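Local atomic coordinates of carboxylesterase YBFK (Bacillus subtilis, PDB entry 4CCY), a protein that hydrolyses carboxylic esters to an alcohol and a carboxylate, as a carboxylesterase of the alpha/beta hydrolase superfamily. Residues Leu128-Gly131 with Gly132-Val136. Residues are numbered along the deposited sequence; the frame is centred on the assembly and turned at random.
Sequences LSLG and GSHIV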
loop_
_atom_site.group_PDB
_atom_site.type_symbol
_atom_site.label_atom_id
_atom_site.label_comp_id
_atom_site.label_asym_id
_atom_site.label_seq_id
_atom_site.Cartn_x
_atom_site.Cartn_y
_atom_site.Cartn_z
ATOM N N LEU A 128 -0.417 2.891 -0.824
ATOM C CA LEU A 128 -1.796 2.941 -1.262
ATOM C C LEU A 128 -2.680 2.026 -0.426
ATOM O O LEU A 128 -2.313 0.886 -0.162
ATOM C CB LEU A 128 -1.893 2.533 -2.734
ATOM C CG LEU A 128 -3.323 2.551 -3.282
ATOM C CD1 LEU A 128 -3.585 3.870 -3.994
ATOM C CD2 LEU A 128 -3.562 1.388 -4.228
ATOM N N SER A 129 -3.851 2.527 -0.027
ATOM C CA SER A 129 -4.871 1.710 0.625
ATOM C C SER A 129 -4.315 1.075 1.909
ATOM O O SER A 129 -3.905 1.809 2.814
ATOM C CB SER A 129 -5.434 0.687 -0.376
ATOM O OG SER A 129 -6.720 0.246 -0.005
ATOM N N LEU A 130 -4.295 -0.259 1.999
ATOM C CA LEU A 130 -3.643 -0.963 3.131
ATOM C C LEU A 130 -2.229 -0.464 3.471
ATOM O O LEU A 130 -1.916 -0.185 4.634
ATOM C CB LEU A 130 -3.590 -2.471 2.892
ATOM C CG LEU A 130 -2.925 -3.373 3.951
ATOM C CD1 LEU A 130 -3.641 -3.283 5.302
ATOM C CD2 LEU A 130 -2.907 -4.809 3.467
ATOM N N GLY A 131 -1.360 -0.377 2.473
ATOM C CA GLY A 131 -0.029 0.162 2.714
ATOM C C GLY A 131 -0.066 1.618 3.164
ATOM O O GLY A 131 0.796 2.067 3.906
ATOM N N GLY A 132 -1.055 2.368 2.692
ATOM C CA GLY A 132 -1.262 3.730 3.178
ATOM C C GLY A 132 -1.586 3.726 4.664
ATOM O O GLY A 132 -1.027 4.516 5.431
ATOM N N SER A 133 -2.484 2.833 5.082
ATOM C CA SER A 133 -2.816 2.690 6.509
ATOM C C SER A 133 -1.642 2.170 7.331
ATOM O O SER A 133 -1.462 2.589 8.459
ATOM C CB SER A 133 -4.068 1.835 6.710
ATOM O OG SER A 133 -5.167 2.439 6.025
ATOM N N HIS A 134 -0.812 1.300 6.759
ATOM C CA HIS A 134 0.449 0.918 7.428
ATOM C C HIS A 134 1.327 2.119 7.691
ATOM O O HIS A 134 1.930 2.255 8.773
ATOM C CB HIS A 134 1.211 -0.120 6.613
ATOM C CG HIS A 134 0.753 -1.532 6.855
ATOM N ND1 HIS A 134 1.311 -2.325 7.803
ATOM C CD2 HIS A 134 -0.245 -2.281 6.251
ATOM C CE1 HIS A 134 0.690 -3.522 7.809
ATOM N NE2 HIS A 134 -0.268 -3.497 6.860
ATOM N N ILE A 135 1.403 3.009 6.705
ATOM C CA ILE A 135 2.266 4.180 6.811
ATOM C C ILE A 135 1.803 5.141 7.897
ATOM O O ILE A 135 2.633 5.626 8.664
ATOM C CB ILE A 135 2.486 4.865 5.446
ATOM C CG1 ILE A 135 3.397 3.984 4.593
ATOM C CG2 ILE A 135 3.127 6.239 5.598
ATOM C CD1 ILE A 135 3.247 4.180 3.115
ATOM N N VAL A 136 0.500 5.391 7.992
ATOM C CA VAL A 136 -0.025 6.250 9.053
ATOM C C VAL A 136 0.299 5.635 10.412
ATOM O O VAL A 136 0.781 6.329 11.312
ATOM C CB VAL A 136 -1.536 6.493 8.925
ATOM C CG1 VAL A 136 -2.032 7.400 10.047
ATOM C CG2 VAL A 136 -1.861 7.094 7.562
#
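Leu-130 and His-134, one helical turn apart, run side by side and point the same way, CD1 of Leu-130 lying 3.7 Å from CD2 of His-134. CD2 of His-134 also comes within 3.1 Å of Leu-130 O, which sits at the edge of the imidazole, near its plane. With CG beside the backbone N and anti to the carbonyl carbon (chi1 -84°), the ring lies back over the preceding turn. Leu-130 O also accepts a hydrogen bond from His-134 N at 2.8 Å, so the main chain and the ring of His-134 both close on one atom. One residue further on, Ile-135 N binds Gly-131 O at 3.0 Å, and CD1 of Ile-135 rests 3.3 Å from Gly-131 O. Ser-133 N donates to Ser-129 O at 2.9 Å. This first turn of helix 130-141 follows strand 123-128 through the sharp nucleophile elbow of the alpha/beta hydrolase fold, where Ser-129, the probable nucleophile, takes the strained, positive-phi backbone (phi 59°) of that turn. Its OG is hydrogen-bonded to His-273 NE2, while Ser-133 OG is taken up by Ala-155 O. Phe-107 and Phe-220 both meet the imidazole, Phe-220 edge-to-face. An alanine in place of His-134 would probably leave Leu-130 and these two phenylalanines facing a gap. Ile-135 packs on Leu-60 of strand 56-60 and on Ala-149 and Val-151 of strand 146-152.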